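Local coordinates for virulence factor (Pectobacterium carotovorum, PDB 2W3Y), which binds lipid vesicles and acts as an S-palmitoylated virulence factor of a bacterial pathogen of Drosophila, at residues V125-S128 with V129-A133; Q149-G152 with N153-A157. All coordinates share one frame; numbering follows the deposited sequence.

Contact 1: V125-S128 with V129-A133; sequences VAKS and VIQFA. With PLM (palmitic acid), chain C.
V125 and V129 lie one turn apart on helix 125-134, which borders the bound palmitic acid, their methyls CG1 of V125 and CG2 of V129 loosely paired at 4.4 Å. The helix's other faces pack on helix 142-159 (A126 on L148) and the sheet (I130 on Y47, F132 on V221). Of the two valines, V129 comes closer to the lipid. With CG1 anti to the backbone N (chi1 174°), CG2 is left beside that N, where it passes 3.4 Å from V125 O and faces PLM C7 at 3.7 Å; CG1 meets the chain further along, near CD. F132, a turn further along the helix, presents its edge: PLM CE lies near the ring plane, 3.8 Å from F132 CD2.

Across the helix K127 and Q131 cross obliquely. The Q131 stem folds back over the turn, CG sitting 3.2 Å from K127 O, while K127, bent at chi3, sends NZ to a weak hydrogen bond with G139 O. Four i to i+4 backbone bonds hold these side chains in step, the straightest being I130 N to A126 O at 3.1 Å (167°). S128 OG bonds back to E124 O. Where the acyl chain ends, A133 CB touches PLM CF at 3.7 Å.

Contact 2: Q149-G152 with N153-A157; sequences QNFG and NGLSA
F151 and L155, successive turns of helix 142-159, make the apolar part of this contact. F151 CE2 and L155 CD1 approach to 3.9 Å, the methyl coming obliquely to the ring. F151 has CG anti to its backbone N (chi1 -171°), which carries the ring along the helix toward L155. Both side chains are buried: F151 also packs on Q43 and L155 on A41 of the same strand, 40-49, and L155 further touches Y166 and Y168, so this face of the helix is applied to the sheet.

The backbone hydrogen bonds differ from one residue to the next. L155 N to F151 O, at 3.1 Å, and S156 N to G152 O, at 2.9 Å, are regular i to i+4 bonds. One residue earlier the helix opens: N150 O and G154 N stand 4.1 Å apart, and N153 N makes a weak i to i+3 bond to N150 O.

Water fills the gap. It donates to N150 O at 2.7 Å and accepts a weak bond from G154 N at 3.0 Å, replacing the direct link between those two groups.

At G152 there is no side chain between backbone and lipid, and its CA lies 4.2 Å from C3 of the palmitic acid. The chemistry thus divides by side: a solvated turn whose polar groups are met by water, and an apolar side facing lipid and sheet.

Coming from the N terminus, the chain leaves strand 109-121 and enters helix 125-134, which carries contact 1; it then passes through the short strand 136-137 into helix 142-159, site of contact 2, and on to strand 166-179. Each contact is a turn-to-turn pairing inside one helix, so neither closes a long loop, and the two come in series without nesting or crossing. The centres of contacts 1 and 2 are about 17 Å apart, and the nearest atoms of contacts 1 and 2 about 6 Å apart. The helices meet directly: A126 packs on F144, A145 and L148, and I130 on F144. Palmitic acid extends from near 149-152 to 129-133, and strand 40-49 touches both helices.

Contact 1: V125-S128 with V129-A133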
loop_
_atom_site.group_PDB
_atom_site.type_symbol
_atom_site.label_atom_id
_atom_site.label_comp_id
_atom_site.label_asym_id
_atom_site.label_seq_id
_atom_site.Cartn_x
_atom_site.Cartn_y
_atom_site.Cartn_z
ATOM N N VAL A 125 6.742 -1.711 -17.439
ATOM C CA VAL A 125 6.262 -2.471 -16.267
ATOM C C VAL A 125 5.913 -1.571 -15.071
ATOM O O VAL A 125 4.873 -1.758 -14.437
ATOM C CB VAL A 125 7.284 -3.546 -15.795
ATOM C CG1 VAL A 125 6.888 -4.117 -14.434
ATOM C CG2 VAL A 125 7.404 -4.662 -16.811
ATOM N N ALA A 126 6.772 -0.598 -14.776
ATOM C CA ALA A 126 6.522 0.321 -13.664
ATOM C C ALA A 126 5.209 1.082 -13.834
ATOM O O ALA A 126 4.441 1.228 -12.873
ATOM C CB ALA A 126 7.710 1.300 -13.475
ATOM N N LYS A 127 4.956 1.575 -15.049
ATOM C CA LYS A 127 3.664 2.212 -15.376
ATOM C C LYS A 127 2.456 1.265 -15.211
ATOM O O LYS A 127 1.406 1.669 -14.697
ATOM C CB LYS A 127 3.687 2.776 -16.800
ATOM C CG LYS A 127 2.517 3.706 -17.122
ATOM C CD LYS A 127 2.756 4.433 -18.425
ATOM C CE LYS A 127 2.123 5.816 -18.414
ATOM N NZ LYS A 127 2.600 6.645 -19.556
ATOM N N SER A 128 2.603 0.016 -15.659
ATOM C CA SER A 128 1.563 -0.989 -15.459
ATOM C C SER A 128 1.241 -1.193 -13.984
ATOM O O SER A 128 0.075 -1.330 -13.640
ATOM C CB SER A 128 1.928 -2.330 -16.111
ATOM O OG SER A 128 2.250 -2.143 -17.484
ATOM N N VAL A 129 2.267 -1.217 -13.130
ATOM C CA VAL A 129 2.073 -1.357 -11.671
ATOM C C VAL A 129 1.283 -0.181 -11.077
ATOM O O VAL A 129 0.312 -0.401 -10.363
ATOM C CB VAL A 129 3.414 -1.582 -10.899
ATOM C CG1 VAL A 129 3.202 -1.565 -9.386
ATOM C CG2 VAL A 129 4.070 -2.906 -11.315
ATOM N N ILE A 130 1.700 1.055 -11.366
ATOM C CA ILE A 130 1.003 2.237 -10.828
ATOM C C ILE A 130 -0.455 2.266 -11.305
ATOM O O ILE A 130 -1.382 2.502 -10.512
ATOM C CB ILE A 130 1.732 3.597 -11.184
ATOM C CG1 ILE A 130 3.143 3.664 -10.593
ATOM C CG2 ILE A 130 0.914 4.822 -10.732
ATOM C CD1 ILE A 130 3.235 3.646 -9.040
ATOM N N GLN A 131 -0.657 2.005 -12.595
ATOM C CA GLN A 131 -1.992 2.092 -13.171
ATOM C C GLN A 131 -2.941 1.051 -12.575
ATOM O O GLN A 131 -4.108 1.355 -12.340
ATOM C CB GLN A 131 -1.953 2.028 -14.694
ATOM C CG GLN A 131 -1.263 3.259 -15.281
ATOM C CD GLN A 131 -1.407 3.396 -16.788
ATOM O OE1 GLN A 131 -1.506 2.407 -17.529
ATOM N NE2 GLN A 131 -1.418 4.635 -17.251
ATOM N N PHE A 132 -2.414 -0.149 -12.326
ATOM C CA PHE A 132 -3.157 -1.225 -11.656
ATOM C C PHE A 132 -3.384 -0.904 -10.170
ATOM O O PHE A 132 -4.460 -1.122 -9.662
ATOM C CB PHE A 132 -2.436 -2.567 -11.827
ATOM C CG PHE A 132 -3.106 -3.728 -11.109
ATOM C CD1 PHE A 132 -4.199 -4.386 -11.683
ATOM C CD2 PHE A 132 -2.631 -4.165 -9.867
ATOM C CE1 PHE A 132 -4.822 -5.467 -11.028
ATOM C CE2 PHE A 132 -3.252 -5.246 -9.195
ATOM C CZ PHE A 132 -4.338 -5.890 -9.773
ATOM N N ALA A 133 -2.377 -0.342 -9.504
ATOM C CA ALA A 133 -2.442 -0.024 -8.072
ATOM C C ALA A 133 -3.485 1.044 -7.757
ATOM O O ALA A 133 -4.118 0.997 -6.705
ATOM C CB ALA A 133 -1.059 0.412 -7.554
HETATM C C1 PLM C . 11.947 -3.862 -12.451
HETATM O O2 PLM C . 13.061 -4.284 -12.861
HETATM C C2 PLM C . 10.868 -4.844 -12.013
HETATM C C3 PLM C . 10.620 -4.850 -10.506
HETATM C C4 PLM C . 9.562 -5.868 -10.075
HETATM C C5 PLM C . 8.135 -5.398 -10.355
HETATM C C6 PLM C . 7.153 -6.558 -10.511
HETATM C C7 PLM C . 5.708 -6.085 -10.363
HETATM C C8 PLM C . 4.703 -6.958 -11.124
HETATM C C9 PLM C . 3.883 -7.779 -10.130
HETATM C CA PLM C . 2.414 -7.378 -10.051
HETATM C CB PLM C . 2.070 -6.769 -8.696
HETATM C CC PLM C . 0.861 -5.857 -8.822
HETATM C CD PLM C . 1.021 -4.580 -8.009
HETATM C CE PLM C . -0.098 -4.472 -6.985
HETATM C CF PLM C . -0.254 -3.048 -6.470
#

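Contact 2: Q149-G152 with N153-A157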
loop_
_atom_site.group_PDB
_atom_site.type_symbol
_atom_site.label_atom_id
_atom_site.label_comp_id
_atom_site.label_asym_id
_atom_site.label_seq_id
_atom_site.Cartn_x
_atom_site.Cartn_y
_atom_site.Cartn_z
ATOM N N GLN A 149 13.195 -0.260 -10.422
ATOM C CA GLN A 149 14.318 -0.888 -11.093
ATOM C C GLN A 149 15.433 -1.231 -10.100
ATOM O O GLN A 149 15.937 -2.383 -10.076
ATOM C CB GLN A 149 14.810 0.008 -12.242
ATOM C CG GLN A 149 16.051 -0.484 -12.948
ATOM C CD GLN A 149 16.264 0.218 -14.275
ATOM O OE1 GLN A 149 16.334 1.456 -14.349
ATOM N NE2 GLN A 149 16.368 -0.568 -15.334
ATOM N N ASN A 150 15.799 -0.247 -9.275
ATOM C CA ASN A 150 16.839 -0.434 -8.274
ATOM C C ASN A 150 16.411 -1.425 -7.191
ATOM O O ASN A 150 17.207 -2.272 -6.786
ATOM C CB ASN A 150 17.249 0.892 -7.638
ATOM C CG ASN A 150 17.923 1.832 -8.631
ATOM O OD1 ASN A 150 18.430 1.407 -9.675
ATOM N ND2 ASN A 150 17.923 3.115 -8.310
ATOM N N PHE A 151 15.158 -1.319 -6.739
ATOM C CA PHE A 151 14.627 -2.261 -5.760
ATOM C C PHE A 151 14.589 -3.693 -6.326
ATOM O O PHE A 151 14.824 -4.659 -5.598
ATOM C CB PHE A 151 13.247 -1.844 -5.255
ATOM C CG PHE A 151 12.772 -2.665 -4.084
ATOM C CD1 PHE A 151 13.341 -2.491 -2.821
ATOM C CD2 PHE A 151 11.795 -3.640 -4.252
ATOM C CE1 PHE A 151 12.925 -3.268 -1.737
ATOM C CE2 PHE A 151 11.364 -4.422 -3.155
ATOM C CZ PHE A 151 11.927 -4.230 -1.908
ATOM N N GLY A 152 14.286 -3.808 -7.617
ATOM C CA GLY A 152 14.238 -5.107 -8.300
ATOM C C GLY A 152 15.513 -5.936 -8.167
ATOM O O GLY A 152 15.451 -7.165 -8.151
ATOM N N ASN A 153 16.663 -5.272 -8.080
ATOM C CA ASN A 153 17.945 -5.955 -7.827
ATOM C C ASN A 153 17.942 -6.765 -6.529
ATOM O O ASN A 153 18.353 -7.944 -6.502
ATOM C CB ASN A 153 19.097 -4.953 -7.793
ATOM C CG ASN A 153 19.430 -4.390 -9.159
ATOM O OD1 ASN A 153 19.600 -3.176 -9.309
ATOM N ND2 ASN A 153 19.550 -5.260 -10.158
ATOM N N GLY A 154 17.466 -6.131 -5.458
ATOM C CA GLY A 154 17.368 -6.782 -4.152
ATOM C C GLY A 154 16.314 -7.864 -4.130
ATOM O O GLY A 154 16.517 -8.922 -3.553
ATOM N N LEU A 155 15.177 -7.581 -4.760
ATOM C CA LEU A 155 14.061 -8.509 -4.826
ATOM C C LEU A 155 14.459 -9.796 -5.542
ATOM O O LEU A 155 14.178 -10.906 -5.060
ATOM C CB LEU A 155 12.898 -7.831 -5.549
ATOM C CG LEU A 155 11.444 -8.253 -5.352
ATOM C CD1 LEU A 155 11.014 -8.281 -3.871
ATOM C CD2 LEU A 155 10.550 -7.298 -6.141
ATOM N N SER A 156 15.124 -9.619 -6.686
ATOM C CA SER A 156 15.594 -10.695 -7.552
ATOM C C SER A 156 16.562 -11.619 -6.825
ATOM O O SER A 156 16.430 -12.860 -6.895
ATOM C CB SER A 156 16.272 -10.095 -8.796
ATOM O OG SER A 156 16.748 -11.112 -9.669
ATOM N N ALA A 157 17.529 -11.009 -6.142
ATOM C CA ALA A 157 18.460 -11.724 -5.279
ATOM C C ALA A 157 17.752 -12.615 -4.245
ATOM O O ALA A 157 18.122 -13.786 -4.072
ATOM C CB ALA A 157 19.409 -10.741 -4.584
HETATM O O HOH W 1 18.354 -3.433 -4.628
#